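Local coordinates for DUF1611 domain-containing protein (Anabaena variabilis, PDB 2OBN), which is of unknown function but joins a Rossmann-like domain to a P-loop NTPase-type domain, which is consistent with the binding of a nucleotide, at residues 152-156 and 345-349; 170-174 and 230-234; 235-239 and 285-289; 254-260 and 299-305; 278-283 and 323-329. The protein carries 2 engineered substitutions. All coordinates share one frame; numbering follows the deposited sequence.

Contact 1 of 5, residues 152-156 and 345-349; sequences CRRVL and AVMQN
Arg153 and Val155, at the start of strand 153-159 in the parallel sheet of the P-loop-type domain, pack against the C-terminal end of helix 340-347. The two side chains point to the same side of the strand. Arg153 runs nearly straight from CG to NE (chi2 -177°), carrying its guanidinium past Val346 to the last turn of the helix and the chain terminus. Met347, a selenomethionine, bends at chi2 and folds its selenium over one face of that guanidinium, with SE 3.6 Å from Arg153 CD. On the strand side, Val155 CG2 meets Val346 CG1 at 3.6 Å, a buried apolar contact beside the charged one. Gln256, on the next strand, adds to the surroundings: its NE2 is hydrogen-bonded to Asn349 OD1, holding the Asn349 side chain while the terminal carboxylate faces Arg153. Two carbonyls of the helix end also face the arginine. Arg153 NE makes a weak, bent hydrogen bond to Val346 O at 3.3 Å, and Met347 O lies close to NH2 but at an angle too poor for a bond. The charge of Arg153 would thus be partly balanced by the helix C-terminus as well as by the chain end. The salt bridge itself is a single link, Arg153 NH2 to Asn349 OXT at 3.2 Å, with the oxygen 22° out of the guanidinium plane.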
# COMPACT_ATOMS: atom_id res chain seq x y z
N CYS B 152 -2.12 9.96 23.76
CA CYS B 152 -0.95 9.12 23.93
C CYS B 152 0.17 9.43 22.96
O CYS B 152 -0.03 10.03 21.92
CB CYS B 152 -1.36 7.67 23.69
SG CYS B 152 -1.91 7.33 22.00
N ARG B 153 1.38 9.02 23.33
CA ARG B 153 2.51 9.06 22.40
C ARG B 153 2.31 7.89 21.45
O ARG B 153 1.73 6.85 21.82
CB ARG B 153 3.85 8.95 23.13
CG ARG B 153 4.33 10.27 23.73
CD ARG B 153 5.70 10.06 24.37
NE ARG B 153 6.44 11.32 24.54
CZ ARG B 153 6.25 12.18 25.53
NH1 ARG B 153 5.33 11.97 26.47
NH2 ARG B 153 6.99 13.28 25.58
N ARG B 154 2.76 8.08 20.21
CA ARG B 154 2.66 7.07 19.17
C ARG B 154 4.03 6.96 18.51
O ARG B 154 4.44 7.83 17.75
CB ARG B 154 1.55 7.43 18.19
CG ARG B 154 0.19 7.57 18.88
CD ARG B 154 -0.88 8.07 17.99
NE ARG B 154 -0.59 9.38 17.41
CZ ARG B 154 -0.74 10.55 18.03
NH1 ARG B 154 -1.19 10.62 19.27
NH2 ARG B 154 -0.43 11.67 17.37
N VAL B 155 4.72 5.87 18.85
CA VAL B 155 6.07 5.61 18.42
C VAL B 155 6.09 4.48 17.39
O VAL B 155 5.67 3.36 17.68
CB VAL B 155 6.96 5.18 19.62
CG1 VAL B 155 8.44 5.12 19.21
CG2 VAL B 155 6.76 6.15 20.81
N LEU B 156 6.57 4.82 16.20
CA LEU B 156 6.71 3.89 15.11
C LEU B 156 8.19 3.58 14.87
O LEU B 156 9.02 4.49 14.76
CB LEU B 156 6.14 4.49 13.82
CG LEU B 156 6.31 3.67 12.54
CD1 LEU B 156 5.58 2.33 12.68
CD2 LEU B 156 5.81 4.45 11.32
N ALA B 345 14.77 9.07 25.04
CA ALA B 345 14.74 9.93 23.85
C ALA B 345 13.31 10.16 23.37
O ALA B 345 12.96 11.27 22.95
CB ALA B 345 15.59 9.34 22.74
N VAL B 346 12.49 9.11 23.42
CA VAL B 346 11.07 9.22 23.09
C VAL B 346 10.35 10.13 24.08
O VAL B 346 9.57 11.03 23.69
CB VAL B 346 10.37 7.83 23.15
CG1 VAL B 346 8.84 7.97 23.17
CG2 VAL B 346 10.82 6.93 22.01
N MSE B 347 10.60 9.89 25.37
CA MSE B 347 9.91 10.58 26.44
C MSE B 347 10.28 12.03 26.67
O MSE B 347 9.51 12.77 27.28
CB MSE B 347 10.04 9.81 27.76
CG MSE B 347 9.29 8.49 27.75
SE MSE B 347 7.40 8.76 27.32
CE MSE B 347 6.82 6.95 27.39
N GLN B 348 11.45 12.47 26.21
CA GLN B 348 11.79 13.87 26.39
C GLN B 348 11.77 14.62 25.08
O GLN B 348 12.46 15.63 24.90
CB GLN B 348 13.08 14.04 27.18
CG GLN B 348 14.34 13.52 26.57
CD GLN B 348 15.32 13.16 27.66
OE1 GLN B 348 15.88 12.06 27.67
NE2 GLN B 348 15.50 14.06 28.63
N ASN B 349 10.97 14.11 24.15
CA ASN B 349 10.70 14.80 22.92
C ASN B 349 9.52 15.70 23.27
O ASN B 349 9.66 16.91 23.48
CB ASN B 349 10.30 13.84 21.80
CG ASN B 349 9.73 14.57 20.61
OD1 ASN B 349 8.54 14.42 20.29
ND2 ASN B 349 10.55 15.42 19.99
OXT ASN B 349 8.39 15.19 23.37

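Contact 2 of 5, residues 170-174 and 230-234; sequences SLELH and HIEGQ
His230 lays one face of its imidazole against the backbone of His174: CA of His174 stands 3.6 Å from the centroid of the His230 ring, 17° off the ring normal, a CH-pi contact. His174 CB follows on, 3.6 Å from His230 CD2. Because CG of His174 lies opposite its own backbone N (chi1 160°), its ring turns off the helix away from the strand, and the two imidazoles meet obliquely, their planes at 68°. Both are tied to Ser184, His174 through a hydrogen bond between ND1 and OG and His230 through a weak one at NE2. Leu173 also touches the His230 ring, its CB 3.8 Å from His230 ND1. Nearer the end of the strand, Ser170 OG is too far from Ile231 O for a direct bond, and a water fills the gap: it lies 2.7 Å from Ser170 OG and donates to Ile231 O at 3.2 Å. Ser170 OG is also bonded to Thr157 OG1, so the buried hydroxyl has both the water and Thr157 as partners. Glu232 directly follows the strand, which lies next to strand 153-159, a place consistent with the Walker B position of P-loop proteins; a phosphate ion about 5 Å from its side chain is probably from the crystallisation liquor. Helix 166-179 packs against strand 228-231, with Phe186 of the adjoining strand 184-187 packed against Ser170, His174 and Glu232.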
# COMPACT_ATOMS: atom_id res chain seq x y z
N SER B 170 10.40 -2.44 18.95
CA SER B 170 9.10 -1.98 19.45
C SER B 170 8.74 -2.72 20.72
O SER B 170 8.23 -2.12 21.65
CB SER B 170 7.99 -2.19 18.40
OG SER B 170 8.17 -1.37 17.27
N LEU B 171 9.01 -4.02 20.75
CA LEU B 171 8.73 -4.84 21.92
C LEU B 171 9.61 -4.46 23.11
O LEU B 171 9.11 -4.28 24.22
CB LEU B 171 8.92 -6.33 21.60
CG LEU B 171 7.87 -7.04 20.74
CD1 LEU B 171 8.35 -8.45 20.39
CD2 LEU B 171 6.53 -7.09 21.45
N GLU B 172 10.91 -4.35 22.89
CA GLU B 172 11.82 -3.94 23.96
C GLU B 172 11.44 -2.57 24.50
O GLU B 172 11.49 -2.35 25.70
CB GLU B 172 13.29 -3.92 23.50
CG GLU B 172 13.89 -5.30 23.12
CD GLU B 172 14.16 -6.22 24.31
OE1 GLU B 172 13.83 -5.84 25.45
OE2 GLU B 172 14.69 -7.34 24.10
N LEU B 173 11.07 -1.64 23.61
CA LEU B 173 10.64 -0.29 24.03
C LEU B 173 9.35 -0.34 24.84
O LEU B 173 9.18 0.44 25.76
CB LEU B 173 10.49 0.67 22.85
CG LEU B 173 11.83 1.15 22.24
CD1 LEU B 173 11.65 1.72 20.85
CD2 LEU B 173 12.53 2.17 23.15
N HIS B 174 8.47 -1.28 24.49
CA HIS B 174 7.22 -1.50 25.21
C HIS B 174 7.47 -2.08 26.61
O HIS B 174 6.84 -1.65 27.60
CB HIS B 174 6.28 -2.42 24.41
CG HIS B 174 5.22 -3.08 25.24
ND1 HIS B 174 4.21 -2.37 25.85
CD2 HIS B 174 5.03 -4.38 25.56
CE1 HIS B 174 3.44 -3.21 26.53
NE2 HIS B 174 3.92 -4.44 26.37
N HIS B 230 3.19 1.60 20.89
CA HIS B 230 4.38 1.18 20.14
C HIS B 230 3.91 0.43 18.88
O HIS B 230 3.57 -0.75 18.95
CB HIS B 230 5.26 0.26 20.98
CG HIS B 230 5.63 0.84 22.31
ND1 HIS B 230 6.79 1.55 22.52
CD2 HIS B 230 4.96 0.84 23.49
CE1 HIS B 230 6.83 1.96 23.78
NE2 HIS B 230 5.73 1.54 24.39
N ILE B 231 3.89 1.12 17.75
CA ILE B 231 3.46 0.51 16.50
C ILE B 231 4.63 -0.24 15.82
O ILE B 231 5.67 0.34 15.50
CB ILE B 231 2.84 1.55 15.53
CG1 ILE B 231 1.65 2.30 16.18
CG2 ILE B 231 2.35 0.85 14.25
CD1 ILE B 231 1.98 3.58 16.91
N GLU B 232 4.44 -1.55 15.63
CA GLU B 232 5.42 -2.39 14.95
C GLU B 232 5.67 -1.86 13.54
O GLU B 232 4.73 -1.64 12.78
CB GLU B 232 4.92 -3.84 14.86
CG GLU B 232 5.84 -4.77 14.05
CD GLU B 232 5.32 -6.19 13.90
OE1 GLU B 232 4.15 -6.44 14.23
OE2 GLU B 232 6.09 -7.04 13.40
N GLY B 233 6.93 -1.65 13.19
CA GLY B 233 7.28 -1.21 11.86
C GLY B 233 7.26 -2.35 10.85
O GLY B 233 7.33 -3.55 11.21
N GLN B 234 7.15 -1.97 9.58
CA GLN B 234 7.18 -2.89 8.45
C GLN B 234 7.81 -2.19 7.25
O GLN B 234 7.63 -0.98 7.06
CB GLN B 234 5.79 -3.38 8.06
CG GLN B 234 4.95 -4.02 9.14
CD GLN B 234 5.43 -5.39 9.58
OE1 GLN B 234 6.28 -6.01 8.93
NE2 GLN B 234 4.87 -5.88 10.69
O HOH W 1 7.37 1.06 18.07

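Contact 3 of 5, residues 235-239 and 285-289; sequences GSLLH and LYETV
Tyr286 CG stands anti to its own carbonyl carbon (chi1 -80°), and so does Leu237 CG (chi1 -65°); Tyr286 thereby reaches from helix 279-291 to the loop at Leu237, whose side chain comes from the opposite direction and slides over the ring. Leu237 CD1 sits above one face of the phenol, toward its rim, 3.4 Å from Tyr286 CE1, in a CH-pi contact. The far side of the same methyl group meets the helix again, 3.7 Å from Val289 CG2. Leu285 extends the apolar patch: its CD2 lies 3.8 Å from Leu237 CB and 3.7 Å from Leu238 CD2. At the end of the ring, the Leu237 N-H points almost straight at Tyr286 OH, 3.0 Å between N and O. The loop here is a type I turn from Ser236 to His239, with an ST turn in which Ser236 OG accepts from Leu238 N at 3.0 Å. Leu237 O is bonded to Arg250 of the second subunit, and Val289 packs on Val289 of that subunit, so the site adjoins the dimer interface. A water joins Gly235 O to Tyr286 OH, donating to both. With Leu237 N and this water as donors to it, the hydroxyl spends its own proton on Gly159 O, which Ser236 OG also engages; three bonds therefore grip a buried phenol oxygen and fix the loop to the end of strand 153-159.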
# COMPACT_ATOMS: atom_id res chain seq x y z
N GLY B 235 8.54 -2.95 6.45
CA GLY B 235 9.15 -2.44 5.25
C GLY B 235 10.29 -1.47 5.44
O GLY B 235 10.90 -1.42 6.50
N SER B 236 10.55 -0.70 4.40
CA SER B 236 11.58 0.32 4.40
C SER B 236 11.44 1.20 3.18
O SER B 236 11.21 0.70 2.08
CB SER B 236 12.97 -0.31 4.34
OG SER B 236 13.95 0.71 4.19
N LEU B 237 11.64 2.50 3.36
CA LEU B 237 11.61 3.42 2.23
C LEU B 237 12.84 3.26 1.32
O LEU B 237 12.93 3.94 0.31
CB LEU B 237 11.49 4.87 2.72
CG LEU B 237 10.20 5.26 3.45
CD1 LEU B 237 10.30 6.69 3.92
CD2 LEU B 237 8.98 5.07 2.57
N LEU B 238 13.78 2.38 1.71
CA LEU B 238 14.99 2.11 0.97
C LEU B 238 14.89 0.81 0.17
O LEU B 238 15.72 0.54 -0.70
CB LEU B 238 16.19 2.00 1.92
CG LEU B 238 16.40 3.15 2.90
CD1 LEU B 238 17.67 2.94 3.69
CD2 LEU B 238 16.44 4.49 2.16
N HIS B 239 13.85 0.02 0.46
CA HIS B 239 13.61 -1.22 -0.24
C HIS B 239 12.75 -0.92 -1.47
O HIS B 239 11.69 -0.32 -1.33
CB HIS B 239 12.90 -2.18 0.71
CG HIS B 239 12.80 -3.57 0.19
ND1 HIS B 239 12.16 -3.88 -0.99
CD2 HIS B 239 13.21 -4.75 0.72
CE1 HIS B 239 12.19 -5.19 -1.18
NE2 HIS B 239 12.83 -5.74 -0.16
N LEU B 285 15.02 11.65 5.01
CA LEU B 285 13.97 11.01 4.22
C LEU B 285 12.72 10.72 5.08
O LEU B 285 11.62 11.23 4.78
CB LEU B 285 14.50 9.72 3.58
CG LEU B 285 13.50 8.77 2.91
CD1 LEU B 285 12.81 9.41 1.74
CD2 LEU B 285 14.24 7.50 2.50
N TYR B 286 12.89 9.94 6.15
CA TYR B 286 11.73 9.63 7.02
C TYR B 286 11.05 10.87 7.61
O TYR B 286 9.81 10.95 7.66
CB TYR B 286 12.11 8.63 8.12
CG TYR B 286 12.14 7.19 7.61
CD1 TYR B 286 10.96 6.51 7.41
CD2 TYR B 286 13.33 6.54 7.32
CE1 TYR B 286 10.95 5.22 6.94
CE2 TYR B 286 13.32 5.21 6.84
CZ TYR B 286 12.11 4.58 6.66
OH TYR B 286 12.02 3.28 6.20
N GLU B 287 11.84 11.84 8.05
CA GLU B 287 11.27 13.04 8.64
C GLU B 287 10.43 13.83 7.63
O GLU B 287 9.35 14.32 7.97
CB GLU B 287 12.34 13.91 9.30
CG GLU B 287 12.81 13.31 10.62
CD GLU B 287 13.87 14.13 11.34
OE1 GLU B 287 14.41 15.10 10.74
OE2 GLU B 287 14.18 13.79 12.50
N THR B 288 10.95 13.93 6.41
CA THR B 288 10.27 14.63 5.32
C THR B 288 8.96 13.93 4.96
O THR B 288 7.95 14.60 4.72
CB THR B 288 11.21 14.78 4.09
OG1 THR B 288 12.30 15.66 4.43
CG2 THR B 288 10.48 15.35 2.87
N VAL B 289 8.99 12.59 4.92
CA VAL B 289 7.78 11.78 4.65
C VAL B 289 6.79 11.94 5.80
O VAL B 289 5.61 12.15 5.56
CB VAL B 289 8.11 10.27 4.44
CG1 VAL B 289 6.84 9.40 4.36
CG2 VAL B 289 8.91 10.07 3.15
O HOH W 2 10.48 1.04 7.86

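Contact 4 of 5, residues 254-260 and 299-305; sequences PTQLVLV and VPVVGIA
Leu257 and Leu259 carry the four backbone hydrogen bonds between parallel strands 256-262 and 301-307. Leu257 N donates to Pro300 O at 2.9 Å and Leu257 O accepts from Val302 N at 2.9 Å; Leu259 N donates to Gly303 O at 3.2 Å, and Leu259 O accepts from Ala305 N at 2.8 Å. Leu257 is paired with Val301 but Leu259 with Ile304, so the second strand holds one extra residue: a beta bulge at Val302 and Gly303, where Val302 has a nearly helical psi of -11°. The bond pattern resumes beyond it. Within the first segment, Thr255 OG1 donates to Gln256 OE1 at 2.6 Å from well above the amide's carbonyl plane. Gln256 CG lies 3.6 Å from Val302 CG1, and the bend at chi2 turns the amide away toward Thr255. Farther out, the side chains divide between the two faces of the sheet. Leu257, Leu259, Val301 and Ile304 share one; there Leu259 CB meets Val301 CG1 at 3.7 Å, and at the edge of this patch Val299, ahead of the strand, meets Leu257 CG with CG1 at 3.8 Å. This face is covered by helix 279-291, the connection of the beta-alpha-beta unit formed with these strands. Val260 and Ala305 point to the other face, against Thr169 of helix 166-179; Leu342 of helix 340-347 also covers Ala305. The chemistry is thus that of a sheet interior, with polar backbone atoms paired between the strands and mostly apolar side chains, valine and leucine foremost, suited to burial under helices on both faces.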
# COMPACT_ATOMS: atom_id res chain seq x y z
N PRO B 254 2.41 9.29 13.86
CA PRO B 254 3.33 9.11 14.99
C PRO B 254 3.84 10.40 15.61
O PRO B 254 3.99 11.42 14.92
CB PRO B 254 4.51 8.32 14.37
CG PRO B 254 4.42 8.55 12.88
CD PRO B 254 2.97 8.81 12.59
N THR B 255 4.10 10.36 16.92
CA THR B 255 4.67 11.51 17.65
C THR B 255 6.22 11.43 17.61
O THR B 255 6.89 12.46 17.59
CB THR B 255 4.13 11.59 19.08
OG1 THR B 255 4.31 10.33 19.74
CG2 THR B 255 2.65 11.91 19.06
N GLN B 256 6.76 10.22 17.59
CA GLN B 256 8.21 10.00 17.48
C GLN B 256 8.50 8.77 16.62
O GLN B 256 7.70 7.83 16.56
CB GLN B 256 8.89 9.77 18.84
CG GLN B 256 8.84 10.91 19.86
CD GLN B 256 7.50 11.08 20.54
OE1 GLN B 256 6.72 10.13 20.65
NE2 GLN B 256 7.21 12.30 20.98
N LEU B 257 9.66 8.79 15.96
CA LEU B 257 10.13 7.67 15.16
C LEU B 257 11.43 7.17 15.77
O LEU B 257 12.19 7.96 16.32
CB LEU B 257 10.40 8.10 13.72
CG LEU B 257 9.21 8.65 12.92
CD1 LEU B 257 9.66 9.21 11.57
CD2 LEU B 257 8.11 7.61 12.73
N VAL B 258 11.66 5.86 15.69
CA VAL B 258 12.92 5.25 16.09
C VAL B 258 13.41 4.51 14.85
O VAL B 258 12.70 3.65 14.29
CB VAL B 258 12.75 4.28 17.29
CG1 VAL B 258 14.04 3.52 17.57
CG2 VAL B 258 12.30 5.04 18.53
N LEU B 259 14.60 4.87 14.38
CA LEU B 259 15.16 4.27 13.18
C LEU B 259 16.00 3.04 13.53
O LEU B 259 16.92 3.14 14.32
CB LEU B 259 16.00 5.31 12.42
CG LEU B 259 16.72 4.86 11.13
CD1 LEU B 259 15.74 4.29 10.11
CD2 LEU B 259 17.50 6.01 10.51
N VAL B 260 15.67 1.90 12.94
CA VAL B 260 16.41 0.67 13.17
C VAL B 260 17.37 0.45 12.00
O VAL B 260 17.05 0.76 10.85
CB VAL B 260 15.46 -0.53 13.36
CG1 VAL B 260 16.22 -1.78 13.87
CG2 VAL B 260 14.33 -0.17 14.33
N VAL B 299 7.67 15.35 12.84
CA VAL B 299 7.83 14.09 13.54
C VAL B 299 9.32 13.74 13.50
O VAL B 299 9.85 13.48 12.44
CB VAL B 299 7.04 12.97 12.89
CG1 VAL B 299 7.15 11.69 13.72
CG2 VAL B 299 5.59 13.37 12.73
N PRO B 300 10.01 13.77 14.65
CA PRO B 300 11.43 13.49 14.66
C PRO B 300 11.83 12.04 14.79
O PRO B 300 11.10 11.25 15.39
CB PRO B 300 11.90 14.22 15.92
CG PRO B 300 10.77 14.12 16.84
CD PRO B 300 9.52 14.14 16.00
N VAL B 301 12.99 11.71 14.23
CA VAL B 301 13.66 10.45 14.47
C VAL B 301 14.43 10.80 15.76
O VAL B 301 15.33 11.64 15.76
CB VAL B 301 14.61 10.01 13.31
CG1 VAL B 301 15.39 8.75 13.70
CG2 VAL B 301 13.81 9.75 11.99
N VAL B 302 14.05 10.18 16.86
CA VAL B 302 14.60 10.55 18.16
C VAL B 302 15.84 9.79 18.56
O VAL B 302 16.49 10.16 19.53
CB VAL B 302 13.55 10.43 19.31
CG1 VAL B 302 12.36 11.34 19.05
CG2 VAL B 302 13.09 8.97 19.50
N GLY B 303 16.15 8.74 17.83
CA GLY B 303 17.28 7.90 18.13
C GLY B 303 17.37 6.74 17.17
O GLY B 303 16.46 6.48 16.37
N ILE B 304 18.47 6.02 17.27
CA ILE B 304 18.74 4.92 16.39
C ILE B 304 18.90 3.64 17.19
O ILE B 304 19.65 3.60 18.16
CB ILE B 304 20.00 5.24 15.54
CG1 ILE B 304 19.67 6.41 14.60
CG2 ILE B 304 20.45 4.01 14.73
CD1 ILE B 304 20.82 6.98 13.87
N ALA B 305 18.15 2.60 16.80
CA ALA B 305 18.27 1.26 17.37
C ALA B 305 19.20 0.44 16.44
O ALA B 305 18.80 -0.03 15.38
CB ALA B 305 16.94 0.61 17.50

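Contact 5 of 5, residues 278-283 and 323-329; sequences PLPEVI and TIAETGL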
# COMPACT_ATOMS: atom_id res chain seq x y z
N PRO B 278 23.86 7.10 3.75
CA PRO B 278 24.32 7.35 5.11
C PRO B 278 23.12 7.66 5.98
O PRO B 278 22.13 8.18 5.46
CB PRO B 278 25.20 8.58 4.96
CG PRO B 278 25.65 8.56 3.52
CD PRO B 278 24.48 8.00 2.76
N LEU B 279 23.20 7.37 7.28
CA LEU B 279 22.07 7.55 8.19
C LEU B 279 21.47 8.95 8.28
O LEU B 279 20.26 9.06 8.39
CB LEU B 279 22.37 6.98 9.58
CG LEU B 279 22.47 5.44 9.65
CD1 LEU B 279 22.82 4.95 11.06
CD2 LEU B 279 21.16 4.77 9.21
N PRO B 280 22.31 10.02 8.23
CA PRO B 280 21.72 11.37 8.22
C PRO B 280 20.74 11.57 7.05
O PRO B 280 19.72 12.23 7.22
CB PRO B 280 22.94 12.29 8.06
CG PRO B 280 24.05 11.54 8.60
CD PRO B 280 23.78 10.10 8.20
N GLU B 281 21.06 11.00 5.89
CA GLU B 281 20.16 11.07 4.73
C GLU B 281 18.90 10.26 4.93
O GLU B 281 17.82 10.68 4.51
CB GLU B 281 20.87 10.65 3.42
CG GLU B 281 21.87 11.68 2.91
CD GLU B 281 21.20 13.01 2.66
OE1 GLU B 281 20.21 13.04 1.89
OE2 GLU B 281 21.63 14.02 3.24
N VAL B 282 19.02 9.09 5.56
CA VAL B 282 17.87 8.24 5.82
C VAL B 282 16.96 8.95 6.84
O VAL B 282 15.73 8.91 6.73
CB VAL B 282 18.30 6.81 6.33
CG1 VAL B 282 17.08 5.95 6.62
CG2 VAL B 282 19.22 6.10 5.33
N ILE B 283 17.56 9.59 7.85
CA ILE B 283 16.77 10.36 8.85
C ILE B 283 15.97 11.48 8.19
O ILE B 283 14.78 11.66 8.48
CB ILE B 283 17.68 10.93 9.95
CG1 ILE B 283 18.19 9.78 10.84
CG2 ILE B 283 16.96 11.99 10.78
CD1 ILE B 283 19.47 10.10 11.60
N THR B 323 27.82 5.61 15.38
CA THR B 323 26.47 6.03 14.95
C THR B 323 26.04 7.34 15.61
O THR B 323 25.39 8.16 14.99
CB THR B 323 25.44 4.93 15.27
OG1 THR B 323 25.82 3.72 14.59
CG2 THR B 323 24.03 5.34 14.84
N ILE B 324 26.40 7.52 16.88
CA ILE B 324 26.09 8.75 17.61
C ILE B 324 26.88 9.93 17.04
O ILE B 324 26.35 11.04 16.89
CB ILE B 324 26.42 8.57 19.11
CG1 ILE B 324 25.43 7.58 19.73
CG2 ILE B 324 26.39 9.92 19.85
CD1 ILE B 324 25.79 7.09 21.13
N ALA B 325 28.16 9.70 16.77
CA ALA B 325 29.01 10.74 16.21
C ALA B 325 28.47 11.15 14.84
O ALA B 325 28.31 12.34 14.56
CB ALA B 325 30.45 10.26 16.11
N GLU B 326 28.16 10.17 14.00
CA GLU B 326 27.68 10.47 12.66
C GLU B 326 26.34 11.20 12.63
O GLU B 326 26.19 12.16 11.87
CB GLU B 326 27.53 9.19 11.85
CG GLU B 326 27.21 9.44 10.36
CD GLU B 326 26.90 8.19 9.61
OE1 GLU B 326 26.60 7.17 10.25
OE2 GLU B 326 26.93 8.23 8.36
N THR B 327 25.40 10.76 13.45
CA THR B 327 24.02 11.28 13.43
C THR B 327 23.67 12.35 14.44
O THR B 327 22.73 13.10 14.24
CB THR B 327 23.04 10.12 13.66
OG1 THR B 327 23.19 9.61 15.00
CG2 THR B 327 23.29 9.02 12.64
N GLY B 328 24.41 12.39 15.55
CA GLY B 328 24.14 13.33 16.62
C GLY B 328 22.93 12.94 17.47
O GLY B 328 22.45 13.75 18.25
N LEU B 329 22.46 11.69 17.33
CA LEU B 329 21.30 11.20 18.06
C LEU B 329 21.64 10.08 19.03
O LEU B 329 22.64 9.35 18.82
CB LEU B 329 20.26 10.63 17.08
CG LEU B 329 19.58 11.60 16.12
CD1 LEU B 329 18.72 10.82 15.14
CD2 LEU B 329 18.76 12.63 16.88
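Glu326 sets its flat carboxylate against two proline rings: Pro280 CD lies over one face of the group, 3.7 Å from Glu326 OE2, and the same oxygen is 3.8 Å from Pro278 CB. The glutamate chain is extended beyond CG and crosses the Pro280 ring at about a right angle, so its CG also brushes that ring. No hydrogen bond spans this contact. Beneath the charged rim, Leu279 CB touches Thr327 CG2 at 3.8 Å, and Leu279 CD1 reaches Thr323 CG2 at 4.0 Å. These residues belong to helix 279-291 and helix 313-327, which flank the same side of the P-loop-type domain's parallel sheet, with Ile304 of strand 301-307 beneath both; the two short helical segments run at 61° to each other. Thr327 holds OG1 between its backbone N and carbonyl carbon (chi1 67°), which turns CG2 outward to Leu279 and Ile283. The hydroxyl donates back to Thr323 O at 2.6 Å, while Thr327 N reaches that carbonyl from the opposite face of its plane. OG1 also accepts from Leu329 N at 3.2 Å, an ST turn that leads the chain out of the helix through Gly328. Leu329 then reaches back, its CD1 meeting Ile283 CD1 tip to tip at 3.7 Å.

Overall arrangement
All five contacts build the C-terminal P-loop-type domain around its six-stranded parallel sheet, ordered 2-3-1-4-5-6. Contact 1 spans the whole domain, joining its first strand to the last helix, and the other four are nested within that loop. Contacts 1, 2 and 4 reach neighbouring strands of the sheet; contacts 1 and 4 lie closest, their centres about 8 Å apart. Contact 2 closes before contact 3 opens, whereas contacts 3, 4 and 5 interleave along the chain around helix 279-291, their centres about 12 to 14 Å apart. That helix thus ties strands, loop and neighbouring helix into one layered unit, with contact 3 extending it to the second subunit.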